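Local coordinates for isomaltose glucohydrolase (Kribbella flavida, PDB 5Z3E), which hydrolyses the alpha-1,6-glucosidic linkage of isomaltose from its non-reducing end, releasing beta-D-glucose and D-glucose, at residues Gly83-Gly88 against Val161-Arg166; Trp156-Val161 against Val273-Val278. The protein carries 1 engineered substitution. One frame throughout, in Å; residues are numbered along the deposited sequence. Where two conformers were deposited one is given.

Contact 1: Gly83-Gly88 against Val161-Arg166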
ATOM      1  N   GLY A  83       8.408  -0.370  -6.438  1.00  8.65           N
ATOM      2  CA  GLY A  83       9.123   0.682  -7.156  1.00  9.14           C
ATOM      3  C   GLY A  83      10.561   0.327  -7.426  1.00  9.19           C
ATOM      4  O   GLY A  83      11.079   0.545  -8.520  1.00  9.87           O
ATOM      5  N   ILE A  84      11.237  -0.255  -6.425  1.00  8.88           N
ATOM      6  CA  ILE A  84      12.629  -0.641  -6.562  1.00  9.55           C
ATOM      7  C   ILE A  84      12.794  -1.780  -7.571  1.00  9.31           C
ATOM      8  O   ILE A  84      13.748  -1.802  -8.357  1.00 10.33           O
ATOM      9  CB  ILE A  84      13.205  -1.005  -5.176  1.00 10.03           C
ATOM     10  CG1 ILE A  84      13.295   0.232  -4.273  1.00 10.54           C
ATOM     11  CG2 ILE A  84      14.539  -1.731  -5.274  1.00 11.50           C
ATOM     12  CD1 ILE A  84      14.285   1.306  -4.749  1.00 11.65           C
ATOM     13  N   SER A  85      11.872  -2.738  -7.548  1.00  9.33           N
ATOM     14  CA  SER A  85      11.898  -3.848  -8.485  1.00  9.41           C
ATOM     15  C   SER A  85      11.716  -3.366  -9.921  1.00  9.47           C
ATOM     16  O   SER A  85      12.434  -3.792 -10.833  1.00 10.30           O
ATOM     17  CB  SER A  85      10.804  -4.853  -8.115  1.00  9.29           C
ATOM     18  OG  SER A  85      10.772  -5.918  -9.042  1.00  9.49           O
ATOM     19  N   ARG A  86      10.787  -2.437 -10.133  1.00  9.63           N
ATOM     20  CA  ARG A  86      10.611  -1.819 -11.454  1.00 10.21           C
ATOM     21  C   ARG A  86      11.838  -1.065 -11.893  1.00 10.60           C
ATOM     22  O   ARG A  86      12.209  -1.092 -13.066  1.00 12.02           O
ATOM     23  CB  ARG A  86       9.397  -0.894 -11.435  1.00 10.63           C
ATOM     24  CG  ARG A  86       8.064  -1.612 -11.451  1.00  9.71           C
ATOM     25  CD  ARG A  86       6.931  -0.663 -11.179  1.00 10.08           C
ATOM     26  NE  ARG A  86       5.596  -1.212 -11.363  1.00 10.00           N
ATOM     27  CZ  ARG A  86       4.740  -0.890 -12.323  1.00 11.31           C
ATOM     28  NH1 ARG A  86       5.086  -0.084 -13.304  1.00 14.19           N
ATOM     29  NH2 ARG A  86       3.510  -1.372 -12.288  1.00 11.96           N
ATOM     30  N   TYR A  87      12.493  -0.373 -10.961  1.00 11.23           N
ATOM     31  CA  TYR A  87      13.714   0.356 -11.257  1.00 11.89           C
ATOM     32  C   TYR A  87      14.819  -0.583 -11.676  1.00 12.47           C
ATOM     33  O   TYR A  87      15.720  -0.173 -12.414  1.00 14.98           O
ATOM     34  CB  TYR A  87      14.140   1.169 -10.029  1.00 12.69           C
ATOM     35  CG  TYR A  87      15.221   2.173 -10.277  1.00 12.77           C
ATOM     36  CD1 TYR A  87      14.894   3.452 -10.695  1.00 14.82           C
ATOM     37  CD2 TYR A  87      16.547   1.884 -10.068  1.00 14.14           C
ATOM     38  CE1 TYR A  87      15.862   4.406 -10.907  1.00 17.51           C
ATOM     39  CE2 TYR A  87      17.545   2.866 -10.302  1.00 16.32           C
ATOM     40  CZ  TYR A  87      17.172   4.105 -10.716  1.00 18.05           C
ATOM     41  OH  TYR A  87      18.137   5.100 -10.952  1.00 23.38           O
ATOM     42  N   GLY A  88      14.786  -1.828 -11.217  1.00 12.76           N
ATOM     43  CA  GLY A  88      15.720  -2.859 -11.627  1.00 13.32           C
ATOM     44  C   GLY A  88      16.708  -3.280 -10.567  1.00 12.93           C
ATOM     45  O   GLY A  88      17.618  -4.054 -10.867  1.00 14.29           O
ATOM     46  N   VAL A 161       5.062 -11.799  -5.424  1.00  6.60           N
ATOM     47  CA  VAL A 161       4.716 -12.504  -6.654  1.00  6.94           C
ATOM     48  C   VAL A 161       5.069 -11.653  -7.857  1.00  7.10           C
ATOM     49  O   VAL A 161       5.629 -12.143  -8.850  1.00  7.76           O
ATOM     50  CB  VAL A 161       3.231 -12.891  -6.644  1.00  7.40           C
ATOM     51  CG1 VAL A 161       2.792 -13.404  -8.017  1.00  8.83           C
ATOM     52  CG2 VAL A 161       2.960 -13.954  -5.590  1.00  8.33           C
ATOM     53  N   THR A 162       4.731 -10.374  -7.810  1.00  7.16           N
ATOM     54  CA  THR A 162       4.974  -9.472  -8.942  1.00  7.83           C
ATOM     55  C   THR A 162       6.465  -9.348  -9.212  1.00  7.88           C
ATOM     56  O   THR A 162       6.914  -9.370 -10.373  1.00  8.74           O
ATOM     57  CB  THR A 162       4.328  -8.104  -8.675  1.00  8.01           C
ATOM     58  OG1 THR A 162       2.927  -8.280  -8.508  1.00  8.27           O
ATOM     59  CG2 THR A 162       4.544  -7.137  -9.818  1.00  9.46           C
ATOM     60  N   HIS A 163       7.265  -9.220  -8.156  1.00  7.54           N
ATOM     61  CA  HIS A 163       8.716  -9.141  -8.279  1.00  7.97           C
ATOM     62  C   HIS A 163       9.298 -10.402  -8.901  1.00  7.90           C
ATOM     63  O   HIS A 163      10.128 -10.342  -9.804  1.00  8.78           O
ATOM     64  CB  HIS A 163       9.294  -8.893  -6.889  1.00  7.94           C
ATOM     65  CG  HIS A 163      10.778  -8.937  -6.838  1.00  7.88           C
ATOM     66  ND1 HIS A 163      11.567  -8.041  -7.541  1.00  8.62           N
ATOM     67  CD2 HIS A 163      11.600  -9.780  -6.173  1.00  7.94           C
ATOM     68  CE1 HIS A 163      12.818  -8.358  -7.276  1.00  8.84           C
ATOM     69  NE2 HIS A 163      12.877  -9.403  -6.456  1.00  8.73           N
ATOM     70  N   ALA A 164       8.872 -11.566  -8.400  1.00  8.18           N
ATOM     71  CA  ALA A 164       9.392 -12.805  -8.925  1.00  8.64           C
ATOM     72  C   ALA A 164       9.040 -12.999 -10.384  1.00  9.20           C
ATOM     73  O   ALA A 164       9.855 -13.514 -11.166  1.00 10.75           O
ATOM     74  CB  ALA A 164       8.914 -13.982  -8.093  1.00  9.04           C
ATOM     75  N   ALA A 165       7.837 -12.623 -10.776  1.00  9.30           N
ATOM     76  CA  ALA A 165       7.453 -12.727 -12.184  1.00 10.79           C
ATOM     77  C   ALA A 165       8.281 -11.793 -13.040  1.00 10.94           C
ATOM     78  O   ALA A 165       8.731 -12.167 -14.128  1.00 13.19           O
ATOM     79  CB  ALA A 165       5.971 -12.417 -12.349  1.00 11.94           C
ATOM     80  N   ARG A 166       8.498 -10.564 -12.582  1.00 10.03           N
ATOM     81  CA  ARG A 166       9.238  -9.574 -13.356  1.00 10.58           C
ATOM     82  C   ARG A 166      10.649 -10.045 -13.645  1.00 10.72           C
ATOM     83  O   ARG A 166      11.167  -9.842 -14.742  1.00 12.52           O
ATOM     84  CB  ARG A 166       9.273  -8.259 -12.583  1.00 10.20           C
ATOM     85  CG  ARG A 166      10.077  -7.160 -13.263  1.00 10.64           C
ATOM     86  CD  ARG A 166      10.004  -5.842 -12.506  1.00 10.77           C
ATOM     87  NE  ARG A 166       8.640  -5.303 -12.571  1.00 10.55           N
ATOM     88  CZ  ARG A 166       7.786  -5.178 -11.556  1.00  9.85           C
ATOM     89  NH1 ARG A 166       6.554  -4.784 -11.794  1.00  9.71           N
ATOM     90  NH2 ARG A 166       8.147  -5.452 -10.316  1.00  9.77           N
TER

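Contact 2: Trp156-Val161 against Val273-Val278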
ATOM      1  N   TRP A 156       1.965  -7.609   0.664  1.00  6.42           N
ATOM      2  CA  TRP A 156       3.237  -8.294   0.522  1.00  6.43           C
ATOM      3  C   TRP A 156       3.118  -9.446  -0.471  1.00  6.31           C
ATOM      4  O   TRP A 156       3.982  -9.634  -1.330  1.00  6.50           O
ATOM      5  CB  TRP A 156       3.778  -8.801   1.858  1.00  6.63           C
ATOM      6  CG  TRP A 156       5.111  -9.458   1.623  1.00  6.43           C
ATOM      7  CD1 TRP A 156       6.209  -8.858   1.111  1.00  6.84           C
ATOM      8  CD2 TRP A 156       5.442 -10.846   1.734  1.00  6.54           C
ATOM      9  NE1 TRP A 156       7.219  -9.753   0.924  1.00  7.07           N
ATOM     10  CE2 TRP A 156       6.773 -10.989   1.287  1.00  6.86           C
ATOM     11  CE3 TRP A 156       4.751 -11.984   2.178  1.00  7.46           C
ATOM     12  CZ2 TRP A 156       7.439 -12.220   1.309  1.00  7.55           C
ATOM     13  CZ3 TRP A 156       5.421 -13.193   2.184  1.00  8.66           C
ATOM     14  CH2 TRP A 156       6.751 -13.301   1.755  1.00  8.28           C
ATOM     15  N   LEU A 157       2.040 -10.237  -0.374  1.00  6.27           N
ATOM     16  CA  LEU A 157       1.841 -11.318  -1.330  1.00  6.23           C
ATOM     17  C   LEU A 157       1.841 -10.790  -2.758  1.00  6.19           C
ATOM     18  O   LEU A 157       2.484 -11.356  -3.653  1.00  6.81           O
ATOM     19  CB  LEU A 157       0.535 -12.036  -1.040  1.00  6.41           C
ATOM     20  CG  LEU A 157       0.514 -12.875   0.238  1.00  6.81           C
ATOM     21  CD1 LEU A 157      -0.865 -13.505   0.383  1.00  8.03           C
ATOM     22  CD2 LEU A 157       1.590 -13.953   0.250  1.00  7.27           C
ATOM     23  N   TRP A 158       1.084  -9.721  -3.010  1.00  6.21           N
ATOM     24  CA  TRP A 158       1.092  -9.107  -4.329  1.00  6.50           C
ATOM     25  C   TRP A 158       2.499  -8.710  -4.745  1.00  6.31           C
ATOM     26  O   TRP A 158       2.948  -8.978  -5.870  1.00  6.93           O
ATOM     27  CB  TRP A 158       0.137  -7.894  -4.344  1.00  7.13           C
ATOM     28  CG  TRP A 158       0.395  -6.932  -5.459  1.00  7.52           C
ATOM     29  CD1 TRP A 158       0.084  -7.073  -6.782  1.00  8.98           C
ATOM     30  CD2 TRP A 158       1.126  -5.692  -5.355  1.00  7.87           C
ATOM     31  NE1 TRP A 158       0.562  -5.993  -7.490  1.00  9.10           N
ATOM     32  CE2 TRP A 158       1.198  -5.142  -6.639  1.00  8.58           C
ATOM     33  CE3 TRP A 158       1.680  -4.983  -4.292  1.00  8.32           C
ATOM     34  CZ2 TRP A 158       1.834  -3.906  -6.892  1.00  9.48           C
ATOM     35  CZ3 TRP A 158       2.292  -3.770  -4.523  1.00  9.30           C
ATOM     36  CH2 TRP A 158       2.352  -3.249  -5.816  1.00  9.62           C
ATOM     37  N   SER A 159       3.221  -8.051  -3.852  1.00  6.37           N
ATOM     38  CA  SER A 159       4.541  -7.526  -4.165  0.76  6.55           C
ATOM     39  C   SER A 159       5.537  -8.631  -4.506  1.00  6.42           C
ATOM     40  O   SER A 159       6.283  -8.537  -5.490  1.00  6.98           O
ATOM     41  CB  SER A 159       5.030  -6.674  -3.003  0.76  6.94           C
ATOM     42  OG  SER A 159       6.356  -6.262  -3.147  0.76  7.30           O
ATOM     43  N   VAL A 160       5.601  -9.662  -3.680  1.00  6.45           N
ATOM     44  CA  VAL A 160       6.618 -10.693  -3.886  1.00  6.59           C
ATOM     45  C   VAL A 160       6.332 -11.487  -5.153  1.00  6.41           C
ATOM     46  O   VAL A 160       7.250 -11.801  -5.911  1.00  7.10           O
ATOM     47  CB  VAL A 160       6.798 -11.572  -2.614  1.00  6.74           C
ATOM     48  CG1 VAL A 160       5.619 -12.483  -2.327  1.00  7.00           C
ATOM     49  CG2 VAL A 160       8.082 -12.373  -2.721  1.00  7.45           C
ATOM     50  N   VAL A 161       5.062 -11.799  -5.424  1.00  6.60           N
ATOM     51  CA  VAL A 161       4.716 -12.504  -6.654  1.00  6.94           C
ATOM     52  C   VAL A 161       5.069 -11.653  -7.857  1.00  7.10           C
ATOM     53  O   VAL A 161       5.629 -12.143  -8.850  1.00  7.76           O
ATOM     54  CB  VAL A 161       3.231 -12.891  -6.644  1.00  7.40           C
ATOM     55  CG1 VAL A 161       2.792 -13.404  -8.017  1.00  8.83           C
ATOM     56  CG2 VAL A 161       2.960 -13.954  -5.590  1.00  8.33           C
ATOM     57  N   VAL A 273      -6.130  -0.662  -9.941  1.00  8.42           N
ATOM     58  CA  VAL A 273      -4.724  -1.011 -10.104  1.00  8.73           C
ATOM     59  C   VAL A 273      -3.992  -0.641  -8.819  1.00  7.83           C
ATOM     60  O   VAL A 273      -4.069   0.506  -8.369  1.00  8.44           O
ATOM     61  CB  VAL A 273      -4.116  -0.252 -11.304  1.00 11.24           C
ATOM     62  CG1 VAL A 273      -2.648  -0.519 -11.443  1.00 12.33           C
ATOM     63  CG2 VAL A 273      -4.870  -0.583 -12.572  1.00 13.05           C
ATOM     64  N   PRO A 274      -3.278  -1.581  -8.183  1.00  7.81           N
ATOM     65  CA  PRO A 274      -2.883  -2.896  -8.706  1.00  8.28           C
ATOM     66  C   PRO A 274      -3.744  -4.057  -8.250  1.00  8.11           C
ATOM     67  O   PRO A 274      -3.494  -5.175  -8.681  1.00  9.63           O
ATOM     68  CB  PRO A 274      -1.474  -3.061  -8.141  1.00  9.06           C
ATOM     69  CG  PRO A 274      -1.558  -2.408  -6.788  1.00  8.87           C
ATOM     70  CD  PRO A 274      -2.449  -1.196  -7.014  1.00  8.68           C
ATOM     71  N   PHE A 275      -4.739  -3.853  -7.375  1.00  7.85           N
ATOM     72  CA  PHE A 275      -5.328  -5.007  -6.701  1.00  8.25           C
ATOM     73  C   PHE A 275      -6.429  -5.734  -7.465  1.00  8.54           C
ATOM     74  O   PHE A 275      -6.778  -6.856  -7.092  1.00  9.14           O
ATOM     75  CB  PHE A 275      -5.736  -4.644  -5.306  1.00 10.52           C
ATOM     76  CG  PHE A 275      -4.512  -4.167  -4.432  1.00 12.31           C
ATOM     77  CD1 PHE A 275      -3.279  -4.833  -4.503  1.00 11.94           C
ATOM     78  CD2 PHE A 275      -4.652  -3.118  -3.628  1.00 16.33           C
ATOM     79  CE1 PHE A 275      -2.183  -4.413  -3.749  1.00 13.58           C
ATOM     80  CE2 PHE A 275      -3.559  -2.701  -2.797  1.00 13.91           C
ATOM     81  CZ  PHE A 275      -2.341  -3.359  -2.956  1.00 16.36           C
ATOM     82  N   GLY A 276      -6.989  -5.149  -8.513  1.00  9.72           N
ATOM     83  CA  GLY A 276      -7.753  -5.913  -9.495  1.00 11.42           C
ATOM     84  C   GLY A 276      -9.166  -6.357  -9.151  1.00 11.59           C
ATOM     85  O   GLY A 276      -9.647  -7.315  -9.743  1.00 13.87           O
ATOM     86  N   LEU A 277      -9.851  -5.625  -8.290  1.00 13.37           N
ATOM     87  CA  LEU A 277     -11.279  -5.958  -8.066  1.00 14.12           C
ATOM     88  C   LEU A 277     -12.079  -5.832  -9.391  1.00 14.50           C
ATOM     89  O   LEU A 277     -13.017  -6.612  -9.630  1.00 14.32           O
ATOM     90  CB  LEU A 277     -11.906  -5.063  -6.975  1.00 15.80           C
ATOM     91  CG  LEU A 277     -11.467  -5.012  -5.457  1.00 16.93           C
ATOM     92  CD1 LEU A 277     -12.259  -4.111  -4.453  1.00 19.54           C
ATOM     93  CD2 LEU A 277     -11.526  -6.436  -4.977  1.00 18.35           C
ATOM     94  N   VAL A 278     -11.740  -4.829 -10.185  1.00 13.90           N
ATOM     95  CA  VAL A 278     -12.356  -4.580 -11.500  1.00 12.35           C
ATOM     96  C   VAL A 278     -11.254  -4.153 -12.523  1.00 13.76           C
ATOM     97  O   VAL A 278     -10.283  -3.653 -12.028  1.00 15.10           O
ATOM     98  CB  VAL A 278     -13.420  -3.464 -11.440  1.00 10.91           C
ATOM     99  CG1 VAL A 278     -14.583  -3.858 -10.610  1.00 10.20           C
ATOM    100  CG2 VAL A 278     -12.876  -2.170 -10.943  1.00 12.99           C
TER

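Contact 1: Gly83-Gly88 against Val161-Arg166
Ser85, His163 and Arg166 join two neighbouring parallel helices of an alpha/alpha barrel, 74-87 and 151-167, whose short segments run at 6° to each other with axes 10.1 Å apart. At this spacing a single serine hydroxyl can be reached by two longer polar side chains. Ser85 OG lies in the plane of the His163 ring, 2.7 Å from His163 ND1, in a hydrogen bond whose donor could be either group. Ser85 OG also accepts a bond from Arg166 NH2 at 3.0 Å, fairly straight (155°) and close to the guanidinium plane. Arg166 makes this approach through a chain that is extended as far as CD and then bends at chi3 (-67°), laying the flat group beside helix 74-87. Arg86 CG sits over the centre of one face of the Arg166 guanidinium, 3.5 Å above its plane, while Thr162 O lies off-centre beyond the opposite face. The two arginine side chains cross nearly at right angles. Glu82 OE2 forms salt bridges with Arg86 NE and Arg166 NH1, bringing both cations to one carboxylate. Parallel neighbouring helices of this kind are characteristic of the (alpha/alpha)6 barrel of glycoside hydrolase family 15.

Contact 2: Trp156-Val161 against Val273-Val278
Trp158, Pro274 and Phe275 form an aromatic-proline cluster in which a loop with a cis peptide bond before its proline meets helix 151-167 of the alpha/alpha barrel. The general lesson is that one indole face can receive two different partners side by side. Trp158 carries CG anti to its own backbone nitrogen (chi1 161°), which swings the indole out from the helix to the loop. Pro274 lies over the NE1, CE2 and CZ2 side of that face. Pro274 CG lies 4.1 Å from the centroid of the Trp158 six-membered ring, 26° off the normal, as a CH-pi contact, and Pro274 CB comes within 3.6 Å of both Trp158 NE1 and Trp158 CZ2. Phe275 approaches the same face edge-on, over CG, CD2 and CE3. This is a T-shaped pair: the planes stand at 87°, and the centroids of the Phe275 phenyl and the Trp158 five-membered ring are 5.4 Å apart. With Phe275 CG beside its backbone nitrogen and anti to the carbonyl carbon, the phenyl turns back to the helix and presents one corner. Phe79 and Trp325 also touch Trp158, and Trp325 touches Pro274 as well, so further aromatic side chains flank the cluster. Replacing Trp158 by an alanine would probably open a gap beneath Pro274 and leave the Phe275 edge without the ring face it meets. The foremost atom of that edge is Phe275 CE1, 3.9 Å from both Trp158 CD2 and Trp158 CE3.

Overall arrangement
Helix 151-167 serves both contacts, whose segments share Val161 in sequence, though it carries neither contact, and whose centres are about 12 Å apart. Contact 1 uses the later part of the helix, is partly buried and depends on hydrogen bonds and charge; contact 2, through Trp158, roughly one and a half to two turns earlier, is buried and apolar. Their centres lie about 15 Å and 10 Å, respectively, from the centre of the chain. The principle illustrated is that one barrel helix can change its chemistry along its length, binding a parallel helix at one level and a loop leading from strand 254-255 to helix 283-296 at another. Both contacts lie away from the probable catalytic positions: Glu198, Asp195 and the engineered Ala355.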